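YcaO (Methanopyrus kandleri, PDB 6CIB) binds adenine nucleotide and magnesium and probably uses ATP to drive thioamidation of a peptide backbone. Local coordinates at residues Ala157-Leu162 against Gly311-Leu316; Glu214-Val219 against Glu318-Arg323. All blocks are in the same frame, centred on the assembly; numbering follows the deposited sequence.

Interaction 1 (Ala157-Leu162 against Gly311-Leu316). With ADP (adenosine-5'-diphosphate), chain G.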
ATOM      1  N   ALA A 157      11.383   0.413  -3.554  1.00 28.35           N
ATOM      2  CA  ALA A 157      10.489  -0.634  -3.055  1.00 26.91           C
ATOM      3  C   ALA A 157      10.375  -0.607  -1.526  1.00 26.60           C
ATOM      4  O   ALA A 157       9.276  -0.750  -0.987  1.00 25.86           O
ATOM      5  CB  ALA A 157      10.964  -1.999  -3.547  1.00 26.53           C
ATOM      6  N   VAL A 158      11.498  -0.414  -0.832  1.00 25.64           N
ATOM      7  CA  VAL A 158      11.486  -0.289   0.640  1.00 27.01           C
ATOM      8  C   VAL A 158      10.636   0.894   1.107  1.00 27.36           C
ATOM      9  O   VAL A 158       9.766   0.726   1.970  1.00 30.42           O
ATOM     10  CB  VAL A 158      12.906  -0.259   1.259  1.00 27.09           C
ATOM     11  CG1 VAL A 158      12.850   0.002   2.765  1.00 27.66           C
ATOM     12  CG2 VAL A 158      13.605  -1.582   1.014  1.00 27.11           C
ATOM     13  N   ILE A 159      10.862   2.065   0.515  1.00 27.81           N
ATOM     14  CA  ILE A 159      10.069   3.270   0.824  1.00 27.64           C
ATOM     15  C   ILE A 159       8.569   3.003   0.611  1.00 27.61           C
ATOM     16  O   ILE A 159       7.767   3.259   1.512  1.00 27.23           O
ATOM     17  CB  ILE A 159      10.534   4.505   0.003  1.00 27.11           C
ATOM     18  CG1 ILE A 159      11.930   4.958   0.462  1.00 27.31           C
ATOM     19  CG2 ILE A 159       9.527   5.657   0.108  1.00 26.08           C
ATOM     20  CD1 ILE A 159      12.687   5.780  -0.560  1.00 27.19           C
ATOM     21  N   GLN A 160       8.220   2.487  -0.571  1.00 27.29           N
ATOM     22  CA  GLN A 160       6.830   2.196  -0.931  1.00 29.05           C
ATOM     23  C   GLN A 160       6.184   1.186   0.030  1.00 28.49           C
ATOM     24  O   GLN A 160       5.080   1.429   0.533  1.00 28.84           O
ATOM     25  CB  GLN A 160       6.742   1.701  -2.384  1.00 29.84           C
ATOM     26  CG  GLN A 160       5.324   1.573  -2.945  1.00 32.68           C
ATOM     27  CD  GLN A 160       4.757   2.892  -3.457  1.00 35.49           C
ATOM     28  OE1 GLN A 160       5.415   3.938  -3.400  1.00 37.11           O
ATOM     29  NE2 GLN A 160       3.528   2.847  -3.972  1.00 34.86           N
ATOM     30  N   GLY A 161       6.872   0.067   0.271  1.00 27.43           N
ATOM     31  CA  GLY A 161       6.396  -0.978   1.190  1.00 27.68           C
ATOM     32  C   GLY A 161       6.186  -0.515   2.621  1.00 27.33           C
ATOM     33  O   GLY A 161       5.199  -0.890   3.256  1.00 27.50           O
ATOM     34  N   LEU A 162       7.115   0.309   3.114  1.00 27.25           N
ATOM     35  CA  LEU A 162       7.063   0.836   4.485  1.00 26.97           C
ATOM     36  C   LEU A 162       5.934   1.848   4.667  1.00 25.68           C
ATOM     37  O   LEU A 162       5.190   1.773   5.646  1.00 25.48           O
ATOM     38  CB  LEU A 162       8.400   1.460   4.865  1.00 28.36           C
ATOM     39  CG  LEU A 162       8.688   1.797   6.326  1.00 31.37           C
ATOM     40  CD1 LEU A 162       8.607   0.557   7.207  1.00 31.61           C
ATOM     41  CD2 LEU A 162      10.066   2.444   6.432  1.00 32.24           C
ATOM     42  N   GLY A 311      15.571  14.544  -0.347  1.00 56.43           N
ATOM     43  CA  GLY A 311      16.780  14.729  -1.130  1.00 49.23           C
ATOM     44  C   GLY A 311      17.098  13.477  -1.919  1.00 46.71           C
ATOM     45  O   GLY A 311      16.668  13.317  -3.073  1.00 45.84           O
ATOM     46  N   SER A 312      17.863  12.589  -1.292  1.00 43.37           N
ATOM     47  CA  SER A 312      18.276  11.357  -1.940  1.00 41.13           C
ATOM     48  C   SER A 312      17.435  10.179  -1.463  1.00 40.14           C
ATOM     49  O   SER A 312      16.867  10.204  -0.364  1.00 39.12           O
ATOM     50  CB  SER A 312      19.773  11.095  -1.730  1.00 40.20           C
ATOM     51  OG  SER A 312      20.027  10.535  -0.456  1.00 41.20           O
ATOM     52  N   LEU A 313      17.375   9.151  -2.304  1.00 38.87           N
ATOM     53  CA  LEU A 313      16.627   7.938  -2.034  1.00 36.89           C
ATOM     54  C   LEU A 313      17.145   7.189  -0.801  1.00 35.69           C
ATOM     55  O   LEU A 313      16.349   6.681  -0.005  1.00 34.90           O
ATOM     56  CB  LEU A 313      16.676   7.048  -3.275  1.00 37.40           C
ATOM     57  CG  LEU A 313      15.489   6.181  -3.674  1.00 38.52           C
ATOM     58  CD1 LEU A 313      14.189   6.962  -3.833  1.00 36.91           C
ATOM     59  CD2 LEU A 313      15.854   5.470  -4.972  1.00 37.10           C
ATOM     60  N   GLU A 314      18.473   7.142  -0.651  1.00 35.18           N
ATOM     61  CA  GLU A 314      19.140   6.471   0.473  1.00 35.91           C
ATOM     62  C   GLU A 314      18.811   7.111   1.819  1.00 34.18           C
ATOM     63  O   GLU A 314      18.520   6.408   2.786  1.00 34.55           O
ATOM     64  CB  GLU A 314      20.670   6.436   0.274  1.00 37.14           C
ATOM     65  CG  GLU A 314      21.159   5.544  -0.862  1.00 38.46           C
ATOM     66  CD  GLU A 314      21.218   6.238  -2.216  1.00 40.24           C
ATOM     67  OE1 GLU A 314      20.795   7.407  -2.345  1.00 42.52           O
ATOM     68  OE2 GLU A 314      21.699   5.605  -3.177  1.00 42.34           O
ATOM     69  N   LYS A 315      18.876   8.441   1.858  1.00 35.92           N
ATOM     70  CA  LYS A 315      18.572   9.258   3.039  1.00 37.88           C
ATOM     71  C   LYS A 315      17.091   9.131   3.417  1.00 35.74           C
ATOM     72  O   LYS A 315      16.751   8.975   4.599  1.00 34.58           O
ATOM     73  CB  LYS A 315      18.937  10.728   2.742  1.00 40.82           C
ATOM     74  CG  LYS A 315      18.527  11.764   3.784  1.00 46.16           C
ATOM     75  CD  LYS A 315      19.699  12.186   4.651  1.00 51.18           C
ATOM     76  CE  LYS A 315      19.653  13.679   4.943  1.00 54.93           C
ATOM     77  NZ  LYS A 315      20.927  14.161   5.553  1.00 56.03           N
ATOM     78  N   LEU A 316      16.221   9.201   2.408  1.00 33.62           N
ATOM     79  CA  LEU A 316      14.778   9.083   2.624  1.00 31.81           C
ATOM     80  C   LEU A 316      14.425   7.741   3.250  1.00 30.67           C
ATOM     81  O   LEU A 316      13.676   7.698   4.231  1.00 31.21           O
ATOM     82  CB  LEU A 316      13.986   9.331   1.327  1.00 31.20           C
ATOM     83  CG  LEU A 316      12.457   9.242   1.382  1.00 30.56           C
ATOM     84  CD1 LEU A 316      11.866  10.226   2.382  1.00 32.29           C
ATOM     85  CD2 LEU A 316      11.885   9.486   0.002  1.00 29.74           C
TER
HETATM   86  PB  ADP G 401       0.580   1.124  -4.653  1.00 48.27           P
HETATM   87  O1B ADP G 401       1.977   0.670  -4.283  1.00 47.80           O
HETATM   88  O2B ADP G 401      -0.115   1.949  -3.589  1.00 51.35           O
HETATM   89  O3B ADP G 401      -0.297   0.060  -5.270  1.00 47.98           O
HETATM   90  PA  ADP G 401       1.033   2.130  -7.338  1.00 35.77           P
HETATM   91  O1A ADP G 401       1.602   3.467  -7.729  1.00 38.83           O
HETATM   92  O2A ADP G 401      -0.278   1.740  -7.968  1.00 36.77           O
HETATM   93  O3A ADP G 401       0.859   2.263  -5.758  1.00 43.46           O
HETATM   94  O5' ADP G 401       2.154   1.013  -7.618  1.00 34.06           O
HETATM   95  C5' ADP G 401       1.929  -0.387  -7.864  1.00 32.69           C
HETATM   96  C4' ADP G 401       3.282  -1.122  -7.875  1.00 32.14           C
HETATM   97  O4' ADP G 401       4.130  -0.574  -8.896  1.00 32.12           O
HETATM   98  C3' ADP G 401       4.079  -0.959  -6.576  1.00 31.59           C
HETATM   99  O3' ADP G 401       4.910  -2.117  -6.364  1.00 30.75           O
HETATM  100  C2' ADP G 401       4.962   0.245  -6.850  1.00 30.68           C
HETATM  101  O2' ADP G 401       6.117   0.279  -6.017  1.00 30.03           O
HETATM  102  C1' ADP G 401       5.292   0.058  -8.327  1.00 30.41           C
HETATM  103  N9  ADP G 401       5.535   1.331  -9.043  1.00 30.40           N
HETATM  104  C8  ADP G 401       4.631   2.312  -9.222  1.00 30.89           C
HETATM  105  N7  ADP G 401       5.169   3.343  -9.913  1.00 30.60           N
HETATM  106  C5  ADP G 401       6.432   3.018 -10.209  1.00 30.09           C
HETATM  107  C6  ADP G 401       7.548   3.670 -10.934  1.00 29.63           C
HETATM  108  N6  ADP G 401       7.382   4.894 -11.488  1.00 28.92           N
HETATM  109  N1  ADP G 401       8.722   2.997 -11.011  1.00 30.61           N
HETATM  110  C2  ADP G 401       8.895   1.771 -10.459  1.00 30.88           C
HETATM  111  N3  ADP G 401       7.916   1.119  -9.791  1.00 30.55           N
HETATM  112  C4  ADP G 401       6.680   1.685  -9.637  1.00 30.28           C
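Ile159 and Leu316 bring two helices of the YcaO domain side by side, their CA atoms 7.7 Å apart, the nearest CA pair across the two segments. This is a buried helix-helix contact, carried by aliphatic side chains, between an early turn of helix 154-177 and the first turn of helix 313-325. Ile159 carries it from one side. With CG1 anti to the carbonyl carbon (chi1 -69°) and the chain extended beyond it, CD1 is carried toward the other helix and touches a methyl of each of two leucines. It lies 3.8 Å from Leu313 CD1 and 3.8 Å from Leu316 CD2, in both cases methyl against methyl, and equally near the carbonyl O of Leu313. The leucine CB atoms do not aim at Ile159, but their branched ends swing over to meet it, the Ile159 and Leu313 side chains crossing at a slant. Isoleucine suits the place because its long branch spans the gap. Leu316 also packs on Phe11 and Ile308, and Leu313 on Leu153, so hydrophobic residues continue around the group. Ser312 sits at the N-cap of the second helix, a position that suits a short hydroxyl side chain: its OG accepts a weak bond from Lys315 N at 3.3 Å, giving that amide a side-chain acceptor at the helix start. One residue after Ile159, the first helix faces the nucleotide. Gln160 CG stands anti to the backbone N (chi1 -171°), and the bend at chi2 brings the amide to the diphosphate, while OE1 receives a weak bond from Arg247. An amide can serve both partners, donating to phosphate and accepting from arginine. Gln160 NE2 donates to O1B of ADP over 2.7 Å, nearly straight at 168°, and Gln160 CG rests 3.4 Å from the ribose O2'.

Interaction 2 (Glu214-Val219 against Glu318-Arg323)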
ATOM      1  N   GLU A 214       5.997   9.591  13.220  1.00 34.23           N
ATOM      2  CA  GLU A 214       6.261  11.013  13.052  1.00 37.09           C
ATOM      3  C   GLU A 214       6.972  11.324  11.742  1.00 35.44           C
ATOM      4  O   GLU A 214       7.888  10.607  11.338  1.00 35.16           O
ATOM      5  CB  GLU A 214       7.033  11.598  14.230  1.00 42.05           C
ATOM      6  CG  GLU A 214       6.689  13.064  14.427  1.00 45.68           C
ATOM      7  CD  GLU A 214       7.572  13.743  15.432  1.00 48.04           C
ATOM      8  OE1 GLU A 214       7.558  13.316  16.602  1.00 48.01           O
ATOM      9  OE2 GLU A 214       8.271  14.703  15.039  1.00 50.97           O
ATOM     10  N   GLY A 215       6.524  12.397  11.093  1.00 34.40           N
ATOM     11  CA  GLY A 215       7.010  12.776   9.775  1.00 33.81           C
ATOM     12  C   GLY A 215       6.246  12.143   8.620  1.00 34.06           C
ATOM     13  O   GLY A 215       6.460  12.529   7.473  1.00 34.67           O
ATOM     14  N   VAL A 216       5.376  11.171   8.915  1.00 31.90           N
ATOM     15  CA  VAL A 216       4.580  10.483   7.886  1.00 30.59           C
ATOM     16  C   VAL A 216       3.101  10.832   8.068  1.00 30.70           C
ATOM     17  O   VAL A 216       2.547  10.661   9.158  1.00 31.96           O
ATOM     18  CB  VAL A 216       4.765   8.941   7.904  1.00 29.11           C
ATOM     19  CG1 VAL A 216       3.954   8.278   6.785  1.00 28.60           C
ATOM     20  CG2 VAL A 216       6.228   8.567   7.763  1.00 28.70           C
ATOM     21  N   TYR A 217       2.484  11.324   6.999  1.00 30.97           N
ATOM     22  CA  TYR A 217       1.057  11.669   6.995  1.00 31.11           C
ATOM     23  C   TYR A 217       0.256  10.598   6.283  1.00 29.67           C
ATOM     24  O   TYR A 217       0.705  10.070   5.270  1.00 29.43           O
ATOM     25  CB  TYR A 217       0.839  13.039   6.334  1.00 32.85           C
ATOM     26  CG  TYR A 217       1.532  14.150   7.087  1.00 34.25           C
ATOM     27  CD1 TYR A 217       0.951  14.709   8.235  1.00 34.45           C
ATOM     28  CD2 TYR A 217       2.781  14.628   6.672  1.00 34.56           C
ATOM     29  CE1 TYR A 217       1.586  15.719   8.944  1.00 35.87           C
ATOM     30  CE2 TYR A 217       3.427  15.641   7.375  1.00 35.05           C
ATOM     31  CZ  TYR A 217       2.827  16.180   8.506  1.00 36.55           C
ATOM     32  OH  TYR A 217       3.455  17.181   9.206  1.00 39.30           O
ATOM     33  N   VAL A 218      -0.915  10.271   6.828  1.00 28.32           N
ATOM     34  CA  VAL A 218      -1.820   9.314   6.190  1.00 26.65           C
ATOM     35  C   VAL A 218      -3.158   9.999   5.898  1.00 26.98           C
ATOM     36  O   VAL A 218      -3.760  10.610   6.793  1.00 26.21           O
ATOM     37  CB  VAL A 218      -2.011   8.020   7.025  1.00 25.70           C
ATOM     38  CG1 VAL A 218      -2.890   7.015   6.286  1.00 23.95           C
ATOM     39  CG2 VAL A 218      -0.665   7.374   7.360  1.00 25.10           C
ATOM     40  N   VAL A 219      -3.592   9.911   4.636  1.00 26.73           N
ATOM     41  CA  VAL A 219      -4.831  10.535   4.160  1.00 27.13           C
ATOM     42  C   VAL A 219      -5.798   9.454   3.678  1.00 28.09           C
ATOM     43  O   VAL A 219      -5.397   8.507   3.006  1.00 27.95           O
ATOM     44  CB  VAL A 219      -4.558  11.589   3.044  1.00 27.00           C
ATOM     45  CG1 VAL A 219      -5.841  12.120   2.407  1.00 26.59           C
ATOM     46  CG2 VAL A 219      -3.753  12.756   3.592  1.00 26.33           C
ATOM     47  N   GLU A 318      16.507   5.689   4.975  1.00 36.25           N
ATOM     48  CA  GLU A 318      17.066   5.711   6.325  1.00 38.22           C
ATOM     49  C   GLU A 318      16.152   6.468   7.304  1.00 35.85           C
ATOM     50  O   GLU A 318      15.802   5.943   8.354  1.00 34.27           O
ATOM     51  CB  GLU A 318      18.470   6.328   6.283  1.00 41.98           C
ATOM     52  CG  GLU A 318      19.276   6.217   7.572  1.00 47.44           C
ATOM     53  CD  GLU A 318      20.533   7.080   7.547  1.00 50.20           C
ATOM     54  OE1 GLU A 318      21.393   6.880   6.654  1.00 50.33           O
ATOM     55  OE2 GLU A 318      20.655   7.966   8.423  1.00 54.63           O
ATOM     56  N   GLU A 319      15.750   7.683   6.931  1.00 37.41           N
ATOM     57  CA  GLU A 319      14.888   8.515   7.778  1.00 37.30           C
ATOM     58  C   GLU A 319      13.511   7.903   8.043  1.00 36.93           C
ATOM     59  O   GLU A 319      13.032   7.937   9.179  1.00 36.02           O
ATOM     60  CB  GLU A 319      14.775   9.933   7.217  1.00 40.20           C
ATOM     61  CG  GLU A 319      16.064  10.738   7.383  1.00 43.58           C
ATOM     62  CD  GLU A 319      15.916  12.206   7.031  1.00 46.77           C
ATOM     63  OE1 GLU A 319      14.785  12.737   7.075  1.00 51.86           O
ATOM     64  OE2 GLU A 319      16.945  12.838   6.719  1.00 51.79           O
ATOM     65  N   LEU A 320      12.898   7.318   7.010  1.00 34.27           N
ATOM     66  CA  LEU A 320      11.625   6.610   7.176  1.00 31.56           C
ATOM     67  C   LEU A 320      11.747   5.414   8.104  1.00 29.22           C
ATOM     68  O   LEU A 320      10.915   5.246   8.989  1.00 27.03           O
ATOM     69  CB  LEU A 320      11.012   6.215   5.825  1.00 32.04           C
ATOM     70  CG  LEU A 320      10.430   7.371   5.003  1.00 32.89           C
ATOM     71  CD1 LEU A 320      10.035   6.892   3.615  1.00 32.63           C
ATOM     72  CD2 LEU A 320       9.255   8.038   5.702  1.00 33.06           C
ATOM     73  N   VAL A 321      12.801   4.613   7.920  1.00 28.57           N
ATOM     74  CA  VAL A 321      13.063   3.434   8.770  1.00 29.81           C
ATOM     75  C   VAL A 321      13.238   3.848  10.246  1.00 31.72           C
ATOM     76  O   VAL A 321      12.653   3.235  11.153  1.00 31.72           O
ATOM     77  CB  VAL A 321      14.279   2.618   8.261  1.00 28.49           C
ATOM     78  CG1 VAL A 321      14.751   1.601   9.297  1.00 29.48           C
ATOM     79  CG2 VAL A 321      13.942   1.904   6.956  1.00 28.48           C
ATOM     80  N   GLU A 322      14.023   4.902  10.462  1.00 32.13           N
ATOM     81  CA  GLU A 322      14.273   5.440  11.801  1.00 34.28           C
ATOM     82  C   GLU A 322      12.969   5.818  12.516  1.00 33.90           C
ATOM     83  O   GLU A 322      12.750   5.405  13.661  1.00 34.20           O
ATOM     84  CB  GLU A 322      15.227   6.636  11.723  1.00 35.62           C
ATOM     85  CG  GLU A 322      16.685   6.250  11.479  1.00 38.98           C
ATOM     86  CD  GLU A 322      17.615   7.449  11.321  1.00 41.17           C
ATOM     87  OE1 GLU A 322      17.128   8.568  11.039  1.00 44.89           O
ATOM     88  OE2 GLU A 322      18.844   7.271  11.465  1.00 41.45           O
ATOM     89  N   ARG A 323      12.098   6.552  11.814  1.00 33.83           N
ATOM     90  CA  ARG A 323      10.816   7.012  12.364  1.00 35.00           C
ATOM     91  C   ARG A 323       9.866   5.872  12.710  1.00 34.27           C
ATOM     92  O   ARG A 323       9.208   5.912  13.746  1.00 35.26           O
ATOM     93  CB  ARG A 323      10.132   8.025  11.436  1.00 37.10           C
ATOM     94  CG  ARG A 323      10.930   9.303  11.174  1.00 41.81           C
ATOM     95  CD  ARG A 323      10.922  10.280  12.343  1.00 43.59           C
ATOM     96  NE  ARG A 323      11.708  11.478  12.045  1.00 47.61           N
ATOM     97  CZ  ARG A 323      11.613  12.641  12.694  1.00 52.57           C
ATOM     98  NH1 ARG A 323      10.751  12.803  13.699  1.00 54.08           N
ATOM     99  NH2 ARG A 323      12.384  13.659  12.329  1.00 52.32           N
TER
HETATM  100  O   HOH W   1       7.969   7.844  15.049  1.00 35.13           O
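Arg323 reaches Glu214 through a chain that starts with CG anti to the carbonyl carbon (chi1 -61°) and bends at chi2 (-75°), which lays its methylenes along the Glu214 carbonyl. Arg323 CD comes within 3.2 Å of Glu214 O, and CB and CG lie almost as near. Farther out, Arg323 NH1 forms a long salt bridge with Glu214 OE2 at 3.4 Å. The carboxylate and guanidinium planes are 56° apart, so the ion pair lacks the flat two-pronged fit of a bidentate one. A water ties the backbones together as well, donating to Arg323 O at 2.6 Å and accepting from Glu214 N at 3.2 Å. Gly215, whose positive phi would press a side chain against the preceding carbonyl, lets the chain turn here on its way into strand 217-224, the middle strand of a three-stranded antiparallel sheet. Beneath the polar edge, Val216 CG2 meets Leu320 CD2 at 3.7 Å, the two side chains crossing at about a right angle. Their aliphatic branches suit this buried layer, where Val216 also packs on Leu163 and Val166 of helix 154-177. An alanine in place of Arg323 would probably leave the Glu214 carboxylate without its positive mate and uncover the carbonyl now lined by the arginine methylenes. The contact thus grades from a hydrophobic interior to a charged outer edge, where a single long, tilted ion pair implies electrostatic attraction more than a rigidly directed bond.

In the fold
Helix 313-325 serves both contacts: its first turn meets helix 154-177 in interaction 1, and the turns that follow meet the approach to strand 217-224 in interaction 2. The centres lie 10 Å apart, on the same side of the chain's centre, and the two touch directly where Ile159 CG2 packs on Leu320 CD1, 3.8 Å away. Along the chain the segments alternate: 157-162, 214-219, 311-316, 318-323. The late helix therefore closes back over two earlier elements. Helix 154-177, which presents Gln160 to ADP, also packs on Val216 through Leu163 and Val166, so the helix at the nucleotide and the three-stranded sheet belong to one packed unit within the YcaO domain.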